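Local structure of Lmo1076 protein (Listeria monocytogenes serovar 1/2a, 5JQC) at residues A[21-27]-A[62-68]; A[107-113]-A[141-147]; A[192-197]-A[254-259]; A[96-100]-A[124-128]; A[40-44]-A[71-76]. The protein is a secreted putative autolysin, probably a cell-wall hydrolase with amidase activity, of which this chain is the part made of three SH3-like GW repeats. All coordinates share one frame; numbering follows the deposited sequence.

Contact 1 of 5, residues A[21-27]-A[62-68]; sequences KNVSEDA and DVKILKE
Strands 21-27 and 62-68 form an antiparallel pair, interrupted by a beta bulge, in the sheet of the first SH3-like GW module. Lys21 pairs with Glu68 and Asn22 with Lys67; past the bulge at Val23 and Ser24, Glu25 faces Ile65 and Ala27 faces Val63. At the bulge Val23 N still makes a straight bond to Leu66 O (2.8 Å, 174° at the hydrogen), although it approaches from above that carbonyl's plane, and Glu25 N reaches Ile65 O only weakly. On one face Asn22 and Lys67 run side by side; Lys67 bends at its last torsion, chi4 -63°, which brings NZ back to Asn22 OD1 at 2.9 Å. Asp26 and Lys64 also lie alongside, but Asp26 OD1 rests against the aliphatic CD and CE of Lys64 (CD at 3.4 Å), and the ion pair to NZ is long. On the other face Val23 CG2 meets Ile65 CG2 at 3.8 Å, and Ala27 CB rests on Ile65 CG1 at 4.0 Å. Glu68 crosses Val23 at about a right angle, its CG against CG2, while its carboxylate goes to Tyr96 OH and Lys91. Strand 94-96 flanks 19-29, laying Tyr96 on Ala27 and Ile65, and strand 74-81 borders 62-71 on the other side.

Contact 2 of 5, residues A[107-113]-A[141-147]; sequences NLTGKIT and QNKDAKI
Ile112 sits against the 141-147 segment through both backbone and side chain. Its N-H donates to Lys143 O (2.8 Å, 172° at the hydrogen). CG1 lies anti to the carbonyl carbon (chi1 -64°), which carries CD1 over the methyl of Ala145, 4.1 Å from CB; Phe161 and Phe176 also pack on this isoleucine. Ile147 and Leu108 face each other at the far end of the ladder as a hydrogen-bonded pair, their CB atoms 3.9 Å apart and their side chains crossing obliquely. The N-H of each bonds to the O of the other, so the backbone link here is reciprocal. These are strands 103-112 and 144-153, adjacent inner strands in the antiparallel sheet of the second GW module, an SH3-like fold. Gly110, with no side chain, pairs with Ala145. On the opposite face Lys111, bent at chi3, crosses Asp144 with CE 3.6 Å from OD1, but the polar ends part: NZ bonds to Ser211 and Asp144 OD1 to Tyr179. Beyond the strand, Gln141 folds at chi2 (59°) and its NE2 gives a nearly straight bond to Thr113 O (2.8 Å), arriving far above the carbonyl plane while that oxygen lies in the amide plane.

Contact 3 of 5, residues A[192-197]-A[254-259]; sequences RTILNA and MDYRAF
Ile194 and Met254, a selenomethionine, reach toward each other tip to tip, CD1 against CE at 3.6 Å. The methionine chain leaves its backbone extended and bends at the last torsion (chi3 56°), turning the methyl toward the isoleucine and leaving SE beside Ala197 CB at 4.1 Å. Phe259 instead lies alongside Ile194, both pointing the same way; CG1 approaches ring atom CD2 obliquely at 3.9 Å, and Arg192 CB also lies near Phe259 CD2, 4.2 Å away. Ala197 and Ala258 close the group methyl to methyl, their CB atoms 3.7 Å apart. The backbone adds little, since Leu195 N makes a weak bond to Ala258 O. The 254-259 turn is held internally: Asp255 OD1 takes Arg257 N and NE from opposite faces of its carboxylate plane, the first making an Asx turn. Strand 184-194 thus meets the short 3-10 turn 256-258 that follows strand 249-255, an element characteristic of SH3-like folds, here at the C-terminal end of the third GW module.

Contact 4 of 5, residues A[96-100]-A[124-128]; sequences YYPKA and VPGTV
Tyr97 has CG anti to its carbonyl carbon (chi1 -71°) and its ring turned by chi2 of -75°, which lays one face over Val128. The valine CA stands 4.0 Å from the ring centroid, only 15° off the normal, a CH-pi contact. With CG2 of Val128 anti to its own N, that methyl also reaches the ring, 3.6 Å from Tyr97 CD2. Gly126 O lies at the ring edge, 3.6 Å from CD1, and also touches Pro98 CD. Further on, Thr127 CA points its hydrogen at Pro98 O (3.5 Å), and Ala100 CB packs against both methyls of Val124. Thr127 OG1 bonds in plane to a lone pair of Val124 O (2.6 Å), an oxygen that Thr127 N also takes, so two bonds brace the turn. Tyr97 OH goes to Asp62 in the first module. What meets here is a linker, leaving strand 94-96 of the first GW module for strand 103-112 of the second, and a type II beta turn, Val124 to Thr127, of that second SH3-like module.

Contact 5 of 5, residues A[40-44]-A[71-76]; sequences GIYNT and TSRGTW
Tyr42 sets its CB over one face of the Trp76 indole, in the first SH3-like GW module, where the loop 40-44 packs on the hairpin turn between strands 62-71 and 74-81. The CB is 3.6 Å from the centroid of the five-membered ring, a CH-pi contact. CG of Tyr42 is anti to its N (chi1 173°), so the phenol runs alongside the indole, and the two ring planes are inclined 32° to each other. Beside them Ile41 CG2 slides past Thr71 CG2 at 3.5 Å and also meets Trp76 CB. Arg73 CD comes to the edge of the tyrosine ring. One step out, Asp15 receives both Asn43 ND2 and Arg73 NE, which places these two side chains near each other, and Trp88 packs on Ile41 and Trp76. The loop itself is a type II turn from Ile41 to Thr44, clasped by Thr44 OG1 to Ile41 O at 2.6 Å. Across from it, Thr71 OG1 accepts Arg73 N in an ST turn, and a water lies between Thr71 OG1 and Tyr42 O, donating to Tyr42 O at 2.9 Å.

Overall arrangement
Three GW modules follow one another along an elongated, helix-free chain. Contacts 1 and 5 belong to the first module: their segments alternate in sequence, their centres are about 16 Å apart, and they share the sheet through neighbouring strands 62-71 and 74-81. Contact 4, about 14 Å from contact 1 between centres, touches it through Lys99 NZ on Ser24 O and lies where the first two modules meet. Its segments alternate along the chain with those of contact 2, about 24 Å away between centres in the second module's sheet. Contact 3 closes the third module, about 76 Å from contact 5 between centres. Contacts 1 and 2 are strand pairs; contacts 3 and 5 pack loops and turns at the strand ends.

Contact 1 of 5, residues A[21-27]-A[62-68]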
# COMPACT_ATOMS: atom_id res chain seq x y z
N LYS A 21 -10.32 -6.50 -29.25
CA LYS A 21 -10.73 -6.78 -27.88
C LYS A 21 -10.91 -5.48 -27.13
O LYS A 21 -10.20 -4.49 -27.37
CB LYS A 21 -9.72 -7.67 -27.15
CG LYS A 21 -8.37 -7.02 -26.91
CD LYS A 21 -7.47 -7.95 -26.14
CE LYS A 21 -5.99 -7.56 -26.32
NZ LYS A 21 -5.11 -8.34 -25.40
N ASN A 22 -11.86 -5.50 -26.21
CA ASN A 22 -12.01 -4.44 -25.23
C ASN A 22 -10.95 -4.58 -24.15
O ASN A 22 -10.59 -5.69 -23.75
CB ASN A 22 -13.39 -4.48 -24.57
CG ASN A 22 -14.51 -4.33 -25.56
OD1 ASN A 22 -14.37 -3.64 -26.56
ND2 ASN A 22 -15.64 -4.98 -25.27
N VAL A 23 -10.45 -3.44 -23.67
CA VAL A 23 -9.44 -3.39 -22.63
C VAL A 23 -9.79 -2.24 -21.68
O VAL A 23 -10.63 -1.39 -21.99
CB VAL A 23 -8.01 -3.21 -23.20
CG1 VAL A 23 -7.64 -4.41 -24.05
CG2 VAL A 23 -7.91 -1.92 -24.00
N SER A 24 -9.14 -2.22 -20.52
CA SER A 24 -9.26 -1.09 -19.60
C SER A 24 -7.85 -0.76 -19.13
O SER A 24 -7.26 -1.48 -18.31
CB SER A 24 -10.19 -1.39 -18.43
OG SER A 24 -10.30 -0.26 -17.57
N GLU A 25 -7.29 0.32 -19.67
CA GLU A 25 -5.92 0.73 -19.38
C GLU A 25 -5.85 2.24 -19.33
O GLU A 25 -6.60 2.94 -20.02
CB GLU A 25 -4.92 0.22 -20.43
CG GLU A 25 -4.89 -1.30 -20.66
CD GLU A 25 -4.35 -2.07 -19.47
OE1 GLU A 25 -3.55 -1.51 -18.69
OE2 GLU A 25 -4.73 -3.25 -19.33
N ASP A 26 -4.92 2.74 -18.53
CA ASP A 26 -4.50 4.13 -18.59
C ASP A 26 -3.19 4.22 -19.35
O ASP A 26 -2.34 3.32 -19.27
CB ASP A 26 -4.35 4.72 -17.19
CG ASP A 26 -5.67 4.78 -16.45
OD1 ASP A 26 -6.46 5.71 -16.75
OD2 ASP A 26 -5.93 3.90 -15.61
N ALA A 27 -3.01 5.31 -20.08
CA ALA A 27 -1.77 5.47 -20.83
C ALA A 27 -1.52 6.95 -21.05
O ALA A 27 -2.43 7.78 -20.94
CB ALA A 27 -1.82 4.73 -22.16
N ASP A 62 -2.77 12.30 -20.46
CA ASP A 62 -3.19 10.97 -20.03
C ASP A 62 -4.53 10.61 -20.66
O ASP A 62 -5.43 11.45 -20.76
CB ASP A 62 -3.28 10.90 -18.50
CG ASP A 62 -1.92 10.71 -17.84
OD1 ASP A 62 -0.89 10.80 -18.54
OD2 ASP A 62 -1.89 10.47 -16.61
N VAL A 63 -4.67 9.36 -21.09
CA VAL A 63 -5.85 8.91 -21.79
C VAL A 63 -6.24 7.54 -21.25
O VAL A 63 -5.48 6.88 -20.55
CB VAL A 63 -5.65 8.83 -23.32
CG1 VAL A 63 -5.49 10.22 -23.91
CG2 VAL A 63 -4.43 7.97 -23.64
N LYS A 64 -7.45 7.14 -21.61
CA LYS A 64 -7.98 5.82 -21.29
C LYS A 64 -8.00 5.00 -22.58
O LYS A 64 -8.42 5.50 -23.63
CB LYS A 64 -9.40 5.94 -20.71
CG LYS A 64 -9.50 6.74 -19.40
CD LYS A 64 -9.51 5.82 -18.18
CE LYS A 64 -9.84 6.57 -16.90
NZ LYS A 64 -10.06 5.63 -15.76
N ILE A 65 -7.56 3.75 -22.50
CA ILE A 65 -7.56 2.87 -23.66
C ILE A 65 -8.72 1.91 -23.49
O ILE A 65 -8.78 1.17 -22.50
CB ILE A 65 -6.23 2.12 -23.81
CG1 ILE A 65 -5.06 3.11 -23.86
CG2 ILE A 65 -6.24 1.27 -25.07
CD1 ILE A 65 -5.11 4.06 -25.05
N LEU A 66 -9.62 1.91 -24.48
CA LEU A 66 -10.87 1.17 -24.43
C LEU A 66 -10.87 -0.10 -25.27
O LEU A 66 -11.47 -1.10 -24.88
CB LEU A 66 -12.02 2.07 -24.89
CG LEU A 66 -12.56 3.17 -23.97
CD1 LEU A 66 -11.59 4.33 -23.84
CD2 LEU A 66 -13.90 3.65 -24.52
N LYS A 67 -10.24 -0.07 -26.44
CA LYS A 67 -10.24 -1.22 -27.33
C LYS A 67 -8.89 -1.29 -28.02
O LYS A 67 -8.19 -0.29 -28.14
CB LYS A 67 -11.33 -1.14 -28.42
CG LYS A 67 -12.76 -0.90 -27.96
CD LYS A 67 -13.68 -0.87 -29.19
CE LYS A 67 -15.10 -0.44 -28.82
NZ LYS A 67 -15.74 -1.40 -27.89
N GLU A 68 -8.55 -2.49 -28.49
CA GLU A 68 -7.39 -2.68 -29.35
C GLU A 68 -7.81 -3.55 -30.52
O GLU A 68 -8.64 -4.44 -30.36
CB GLU A 68 -6.22 -3.35 -28.64
CG GLU A 68 -5.88 -2.76 -27.28
CD GLU A 68 -4.50 -3.16 -26.81
OE1 GLU A 68 -3.87 -4.00 -27.49
OE2 GLU A 68 -4.04 -2.63 -25.75

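Contact 2 of 5, residues A[107-113]-A[141-147]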
# COMPACT_ATOMS: atom_id res chain seq x y z
N ASN A 107 -6.43 -2.34 7.89
CA ASN A 107 -6.70 -1.61 9.13
C ASN A 107 -5.59 -1.92 10.14
O ASN A 107 -5.77 -2.63 11.13
CB ASN A 107 -8.08 -1.97 9.70
CG ASN A 107 -8.36 -1.27 11.02
OD1 ASN A 107 -7.96 -0.11 11.21
ND2 ASN A 107 -9.02 -1.96 11.95
N LEU A 108 -4.41 -1.36 9.91
CA LEU A 108 -3.26 -1.61 10.76
C LEU A 108 -2.80 -0.30 11.36
O LEU A 108 -3.14 0.79 10.89
CB LEU A 108 -2.11 -2.23 9.96
CG LEU A 108 -2.53 -3.40 9.07
CD1 LEU A 108 -1.37 -3.90 8.22
CD2 LEU A 108 -3.08 -4.50 9.96
N THR A 109 -2.00 -0.41 12.42
CA THR A 109 -1.25 0.74 12.92
C THR A 109 0.20 0.34 13.12
O THR A 109 0.53 -0.83 13.32
CB THR A 109 -1.83 1.29 14.23
OG1 THR A 109 -1.41 0.48 15.33
CG2 THR A 109 -3.35 1.32 14.17
N GLY A 110 1.07 1.34 13.06
CA GLY A 110 2.47 1.09 13.27
C GLY A 110 3.22 2.39 13.41
O GLY A 110 2.62 3.47 13.43
N LYS A 111 4.53 2.27 13.50
CA LYS A 111 5.42 3.42 13.62
C LYS A 111 6.26 3.51 12.35
O LYS A 111 6.77 2.49 11.87
CB LYS A 111 6.32 3.30 14.85
CG LYS A 111 7.39 4.38 14.96
CD LYS A 111 8.03 4.45 16.34
CE LYS A 111 7.00 4.81 17.41
NZ LYS A 111 7.64 4.99 18.75
N ILE A 112 6.36 4.71 11.78
CA ILE A 112 7.21 4.93 10.62
C ILE A 112 8.65 4.95 11.11
O ILE A 112 9.05 5.88 11.81
CB ILE A 112 6.85 6.22 9.90
CG1 ILE A 112 5.44 6.13 9.34
CG2 ILE A 112 7.89 6.50 8.82
CD1 ILE A 112 4.92 7.41 8.77
N THR A 113 9.43 3.93 10.77
CA THR A 113 10.80 3.82 11.24
C THR A 113 11.84 4.04 10.15
O THR A 113 13.02 4.19 10.48
CB THR A 113 11.03 2.46 11.90
OG1 THR A 113 10.34 1.44 11.16
CG2 THR A 113 10.55 2.48 13.33
N GLN A 141 9.18 10.69 10.20
CA GLN A 141 10.02 9.68 10.80
C GLN A 141 9.64 9.48 12.26
O GLN A 141 9.35 10.44 12.98
CB GLN A 141 11.49 10.07 10.62
CG GLN A 141 12.53 9.15 11.25
CD GLN A 141 12.49 7.72 10.75
OE1 GLN A 141 11.77 7.38 9.80
NE2 GLN A 141 13.26 6.86 11.41
N ASN A 142 9.56 8.22 12.67
CA ASN A 142 9.26 7.81 14.04
C ASN A 142 7.88 8.25 14.51
O ASN A 142 7.58 8.14 15.70
CB ASN A 142 10.33 8.30 15.01
CG ASN A 142 11.63 7.52 14.87
OD1 ASN A 142 11.62 6.30 14.69
ND2 ASN A 142 12.75 8.23 14.92
N LYS A 143 6.98 8.68 13.61
CA LYS A 143 5.61 8.99 13.97
C LYS A 143 4.73 7.74 13.89
O LYS A 143 5.00 6.81 13.11
CB LYS A 143 5.00 10.07 13.07
CG LYS A 143 5.67 11.43 13.16
CD LYS A 143 4.68 12.57 12.90
CE LYS A 143 5.26 13.91 13.37
NZ LYS A 143 4.26 15.03 13.34
N ASP A 144 3.66 7.73 14.68
CA ASP A 144 2.65 6.70 14.55
C ASP A 144 1.77 6.95 13.34
O ASP A 144 1.55 8.09 12.93
CB ASP A 144 1.78 6.63 15.80
CG ASP A 144 2.39 5.75 16.87
OD1 ASP A 144 3.53 5.26 16.65
OD2 ASP A 144 1.75 5.58 17.92
N ALA A 145 1.26 5.87 12.77
CA ALA A 145 0.48 5.98 11.55
C ALA A 145 -0.54 4.86 11.49
O ALA A 145 -0.34 3.78 12.08
CB ALA A 145 1.39 5.95 10.31
N LYS A 146 -1.64 5.12 10.80
CA LYS A 146 -2.65 4.12 10.52
C LYS A 146 -2.51 3.69 9.07
O LYS A 146 -2.51 4.54 8.16
CB LYS A 146 -4.05 4.67 10.81
CG LYS A 146 -5.12 3.61 10.72
CD LYS A 146 -6.51 4.18 10.93
CE LYS A 146 -7.56 3.11 10.74
NZ LYS A 146 -8.93 3.67 10.63
N ILE A 147 -2.38 2.39 8.85
CA ILE A 147 -2.22 1.83 7.52
C ILE A 147 -3.59 1.39 7.02
O ILE A 147 -4.24 0.54 7.64
CB ILE A 147 -1.23 0.65 7.56
CG1 ILE A 147 0.19 1.18 7.80
CG2 ILE A 147 -1.37 -0.18 6.30
CD1 ILE A 147 1.04 0.28 8.71

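Contact 3 of 5, residues A[192-197]-A[254-259]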
# COMPACT_ATOMS: atom_id res chain seq x y z
N ARG A 192 -0.46 -15.60 41.61
CA ARG A 192 0.63 -16.44 41.13
C ARG A 192 1.93 -15.97 41.76
O ARG A 192 2.07 -14.82 42.18
CB ARG A 192 0.76 -16.42 39.60
CG ARG A 192 -0.49 -16.83 38.83
CD ARG A 192 -0.83 -18.30 38.99
NE ARG A 192 -2.27 -18.55 38.87
CZ ARG A 192 -2.90 -18.81 37.72
NH1 ARG A 192 -2.22 -18.88 36.58
NH2 ARG A 192 -4.21 -19.02 37.72
N THR A 193 2.89 -16.89 41.84
CA THR A 193 4.23 -16.57 42.29
C THR A 193 5.17 -16.59 41.09
O THR A 193 5.19 -17.55 40.32
CB THR A 193 4.70 -17.55 43.38
OG1 THR A 193 3.85 -17.43 44.52
CG2 THR A 193 6.14 -17.24 43.80
N ILE A 194 5.92 -15.50 40.93
CA ILE A 194 6.88 -15.39 39.84
C ILE A 194 8.12 -16.21 40.18
O ILE A 194 8.68 -16.11 41.28
CB ILE A 194 7.25 -13.92 39.59
CG1 ILE A 194 6.05 -13.15 39.04
CG2 ILE A 194 8.43 -13.82 38.64
CD1 ILE A 194 6.33 -11.68 38.88
N LEU A 195 8.56 -17.04 39.23
CA LEU A 195 9.77 -17.84 39.38
C LEU A 195 10.53 -17.79 38.06
O LEU A 195 9.95 -18.06 37.00
CB LEU A 195 9.44 -19.28 39.78
CG LEU A 195 8.81 -19.54 41.17
CD1 LEU A 195 8.34 -20.99 41.31
CD2 LEU A 195 9.76 -19.17 42.31
N ASN A 196 11.81 -17.43 38.14
CA ASN A 196 12.73 -17.29 36.99
C ASN A 196 12.08 -16.51 35.84
O ASN A 196 11.69 -17.05 34.80
CB ASN A 196 13.26 -18.65 36.52
CG ASN A 196 14.79 -18.77 36.62
OD1 ASN A 196 15.51 -17.77 36.59
ND2 ASN A 196 15.29 -20.00 36.72
N ALA A 197 11.98 -15.20 36.08
CA ALA A 197 11.48 -14.25 35.09
C ALA A 197 12.58 -13.37 34.52
O ALA A 197 12.28 -12.36 33.86
CB ALA A 197 10.38 -13.38 35.71
N MSE A 254 3.60 -8.86 31.54
CA MSE A 254 4.72 -9.78 31.33
C MSE A 254 4.25 -11.10 30.76
O MSE A 254 3.13 -11.53 31.01
CB MSE A 254 5.48 -10.03 32.64
CG MSE A 254 6.81 -10.77 32.45
SE MSE A 254 7.95 -10.50 34.00
CE MSE A 254 6.71 -11.16 35.36
N ASP A 255 5.13 -11.71 29.97
CA ASP A 255 4.84 -13.00 29.36
C ASP A 255 4.33 -13.99 30.39
O ASP A 255 4.81 -14.02 31.53
CB ASP A 255 6.11 -13.55 28.69
CG ASP A 255 5.83 -14.77 27.84
OD1 ASP A 255 5.75 -15.87 28.42
OD2 ASP A 255 5.67 -14.61 26.61
N TYR A 256 3.35 -14.81 29.99
CA TYR A 256 2.69 -15.68 30.95
C TYR A 256 3.63 -16.75 31.52
O TYR A 256 3.39 -17.26 32.62
CB TYR A 256 1.47 -16.36 30.32
CG TYR A 256 1.85 -17.54 29.48
CD1 TYR A 256 2.37 -17.37 28.21
CD2 TYR A 256 1.71 -18.84 29.97
CE1 TYR A 256 2.73 -18.45 27.43
CE2 TYR A 256 2.07 -19.94 29.21
CZ TYR A 256 2.58 -19.73 27.93
OH TYR A 256 2.95 -20.81 27.14
N ARG A 257 4.68 -17.11 30.78
CA ARG A 257 5.59 -18.14 31.28
C ARG A 257 6.37 -17.69 32.50
O ARG A 257 6.88 -18.54 33.24
CB ARG A 257 6.55 -18.58 30.16
CG ARG A 257 5.84 -19.26 29.01
CD ARG A 257 6.73 -19.34 27.78
NE ARG A 257 7.20 -18.03 27.32
CZ ARG A 257 7.78 -17.80 26.14
NH1 ARG A 257 7.96 -18.80 25.29
NH2 ARG A 257 8.18 -16.58 25.80
N ALA A 258 6.47 -16.38 32.75
CA ALA A 258 7.16 -15.90 33.94
C ALA A 258 6.43 -16.26 35.23
O ALA A 258 7.02 -16.13 36.31
CB ALA A 258 7.36 -14.39 33.86
N PHE A 259 5.18 -16.72 35.14
CA PHE A 259 4.33 -17.00 36.30
C PHE A 259 4.18 -18.51 36.53
O PHE A 259 3.08 -19.01 36.76
CB PHE A 259 2.95 -16.34 36.12
CG PHE A 259 3.00 -14.85 35.90
CD1 PHE A 259 3.17 -14.32 34.63
CD2 PHE A 259 2.86 -13.96 36.96
CE1 PHE A 259 3.23 -12.95 34.42
CE2 PHE A 259 2.91 -12.59 36.75
CZ PHE A 259 3.09 -12.09 35.48

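Contact 4 of 5, residues A[96-100]-A[124-128]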
# COMPACT_ATOMS: atom_id res chain seq x y z
N TYR A 96 1.67 2.78 -21.77
CA TYR A 96 0.68 2.31 -20.82
C TYR A 96 1.22 2.41 -19.40
O TYR A 96 2.38 2.06 -19.14
CB TYR A 96 0.27 0.86 -21.09
CG TYR A 96 -0.62 0.63 -22.28
CD1 TYR A 96 -0.66 1.52 -23.34
CD2 TYR A 96 -1.43 -0.50 -22.34
CE1 TYR A 96 -1.48 1.30 -24.43
CE2 TYR A 96 -2.26 -0.74 -23.43
CZ TYR A 96 -2.29 0.16 -24.47
OH TYR A 96 -3.11 -0.06 -25.55
N TYR A 97 0.37 2.87 -18.47
CA TYR A 97 0.73 2.82 -17.06
C TYR A 97 0.52 1.41 -16.52
O TYR A 97 -0.49 0.77 -16.80
CB TYR A 97 -0.13 3.79 -16.26
CG TYR A 97 0.19 5.25 -16.49
CD1 TYR A 97 1.33 5.84 -15.94
CD2 TYR A 97 -0.67 6.06 -17.21
CE1 TYR A 97 1.60 7.18 -16.13
CE2 TYR A 97 -0.40 7.40 -17.41
CZ TYR A 97 0.73 7.95 -16.87
OH TYR A 97 0.98 9.29 -17.09
N PRO A 98 1.47 0.90 -15.74
CA PRO A 98 1.25 -0.37 -15.05
C PRO A 98 0.22 -0.18 -13.95
O PRO A 98 0.03 0.93 -13.45
CB PRO A 98 2.62 -0.68 -14.46
CG PRO A 98 3.16 0.68 -14.17
CD PRO A 98 2.74 1.52 -15.35
N LYS A 99 -0.44 -1.27 -13.57
CA LYS A 99 -1.41 -1.24 -12.48
C LYS A 99 -0.84 -1.92 -11.25
O LYS A 99 -0.05 -2.86 -11.35
CB LYS A 99 -2.72 -1.94 -12.89
CG LYS A 99 -3.46 -1.29 -14.07
CD LYS A 99 -4.64 -2.17 -14.51
CE LYS A 99 -5.49 -1.50 -15.59
NZ LYS A 99 -6.61 -2.38 -16.03
N ALA A 100 -1.23 -1.43 -10.07
CA ALA A 100 -0.86 -2.09 -8.83
C ALA A 100 -1.58 -3.42 -8.73
O ALA A 100 -2.75 -3.54 -9.12
CB ALA A 100 -1.23 -1.22 -7.63
N VAL A 124 0.52 4.35 -5.54
CA VAL A 124 1.52 3.32 -5.78
C VAL A 124 2.41 3.83 -6.92
O VAL A 124 1.90 4.24 -7.97
CB VAL A 124 0.88 1.97 -6.11
CG1 VAL A 124 1.95 0.94 -6.41
CG2 VAL A 124 0.02 1.51 -4.97
N PRO A 125 3.72 3.88 -6.74
CA PRO A 125 4.57 4.54 -7.73
C PRO A 125 4.54 3.84 -9.08
O PRO A 125 4.52 2.61 -9.16
CB PRO A 125 5.97 4.49 -7.10
CG PRO A 125 5.86 3.59 -5.90
CD PRO A 125 4.44 3.55 -5.50
N GLY A 126 4.52 4.64 -10.14
CA GLY A 126 4.47 4.17 -11.51
C GLY A 126 3.06 4.04 -12.06
O GLY A 126 2.87 4.02 -13.28
N THR A 127 2.07 3.93 -11.18
CA THR A 127 0.70 3.84 -11.63
C THR A 127 0.21 5.21 -12.07
O THR A 127 0.88 6.23 -11.90
CB THR A 127 -0.20 3.26 -10.54
OG1 THR A 127 -0.21 4.14 -9.41
CG2 THR A 127 0.34 1.90 -10.09
N VAL A 128 -0.99 5.24 -12.66
CA VAL A 128 -1.51 6.48 -13.21
C VAL A 128 -1.85 7.43 -12.07
O VAL A 128 -2.41 7.02 -11.04
CB VAL A 128 -2.71 6.20 -14.13
CG1 VAL A 128 -3.91 5.70 -13.33
CG2 VAL A 128 -3.07 7.45 -14.93

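Contact 5 of 5, residues A[40-44]-A[71-76]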
# COMPACT_ATOMS: atom_id res chain seq x y z
N GLY A 40 -11.67 4.74 -37.13
CA GLY A 40 -11.62 3.32 -36.88
C GLY A 40 -10.21 2.81 -36.98
O GLY A 40 -9.28 3.59 -37.23
N ILE A 41 -10.02 1.51 -36.76
CA ILE A 41 -8.73 0.89 -37.00
C ILE A 41 -8.26 1.26 -38.39
O ILE A 41 -9.01 1.10 -39.37
CB ILE A 41 -8.83 -0.63 -36.82
CG1 ILE A 41 -9.28 -0.98 -35.41
CG2 ILE A 41 -7.50 -1.30 -37.13
CD1 ILE A 41 -9.82 -2.39 -35.28
N TYR A 42 -7.03 1.74 -38.50
CA TYR A 42 -6.55 2.35 -39.74
C TYR A 42 -6.75 1.44 -40.95
O TYR A 42 -6.48 0.24 -40.91
CB TYR A 42 -5.08 2.71 -39.59
CG TYR A 42 -4.44 3.20 -40.86
CD1 TYR A 42 -4.82 4.40 -41.44
CD2 TYR A 42 -3.42 2.47 -41.48
CE1 TYR A 42 -4.22 4.87 -42.60
CE2 TYR A 42 -2.81 2.92 -42.64
CZ TYR A 42 -3.22 4.13 -43.20
OH TYR A 42 -2.62 4.58 -44.35
N ASN A 43 -7.25 2.05 -42.03
CA ASN A 43 -7.31 1.44 -43.36
C ASN A 43 -8.15 0.16 -43.38
O ASN A 43 -7.85 -0.79 -44.11
CB ASN A 43 -5.91 1.18 -43.92
CG ASN A 43 -5.94 0.91 -45.41
OD1 ASN A 43 -6.75 1.50 -46.12
ND2 ASN A 43 -5.10 -0.00 -45.89
N THR A 44 -9.22 0.14 -42.58
CA THR A 44 -10.18 -0.94 -42.60
C THR A 44 -11.47 -0.58 -43.33
O THR A 44 -12.25 -1.47 -43.67
CB THR A 44 -10.51 -1.37 -41.16
OG1 THR A 44 -10.96 -0.23 -40.42
CG2 THR A 44 -9.25 -1.90 -40.49
N THR A 71 -4.29 -5.24 -37.52
CA THR A 71 -4.30 -5.61 -38.93
C THR A 71 -2.88 -5.99 -39.31
O THR A 71 -1.95 -5.87 -38.50
CB THR A 71 -4.76 -4.46 -39.84
OG1 THR A 71 -3.67 -3.57 -40.06
CG2 THR A 71 -5.90 -3.68 -39.22
N SER A 72 -2.69 -6.38 -40.57
CA SER A 72 -1.36 -6.67 -41.07
C SER A 72 -0.37 -5.51 -40.88
O SER A 72 0.85 -5.74 -40.89
CB SER A 72 -1.48 -7.04 -42.54
OG SER A 72 -0.24 -7.46 -43.07
N ARG A 73 -0.84 -4.28 -40.71
CA ARG A 73 0.08 -3.16 -40.60
C ARG A 73 0.43 -2.78 -39.16
O ARG A 73 1.36 -1.99 -38.98
CB ARG A 73 -0.48 -1.93 -41.32
CG ARG A 73 -0.61 -2.11 -42.82
CD ARG A 73 -1.34 -0.92 -43.42
NE ARG A 73 -1.63 -1.15 -44.83
CZ ARG A 73 -0.77 -0.88 -45.81
NH1 ARG A 73 -1.09 -1.11 -47.07
NH2 ARG A 73 0.42 -0.37 -45.53
N GLY A 74 -0.27 -3.29 -38.15
CA GLY A 74 0.05 -2.96 -36.77
C GLY A 74 -1.18 -3.09 -35.88
O GLY A 74 -2.18 -3.68 -36.27
N THR A 75 -1.06 -2.53 -34.67
CA THR A 75 -2.12 -2.53 -33.67
C THR A 75 -2.61 -1.11 -33.45
O THR A 75 -1.80 -0.21 -33.20
CB THR A 75 -1.64 -3.12 -32.34
OG1 THR A 75 -1.31 -4.50 -32.53
CG2 THR A 75 -2.73 -3.02 -31.28
N TRP A 76 -3.92 -0.90 -33.57
CA TRP A 76 -4.55 0.38 -33.30
C TRP A 76 -5.41 0.27 -32.05
O TRP A 76 -6.09 -0.74 -31.85
CB TRP A 76 -5.39 0.84 -34.52
CG TRP A 76 -4.50 1.48 -35.53
CD1 TRP A 76 -4.27 2.82 -35.68
CD2 TRP A 76 -3.67 0.82 -36.48
NE1 TRP A 76 -3.35 3.03 -36.68
CE2 TRP A 76 -2.97 1.82 -37.19
CE3 TRP A 76 -3.45 -0.52 -36.82
CZ2 TRP A 76 -2.08 1.52 -38.22
CZ3 TRP A 76 -2.56 -0.82 -37.84
CH2 TRP A 76 -1.88 0.20 -38.53
O HOH W 1 -4.17 -1.46 -41.27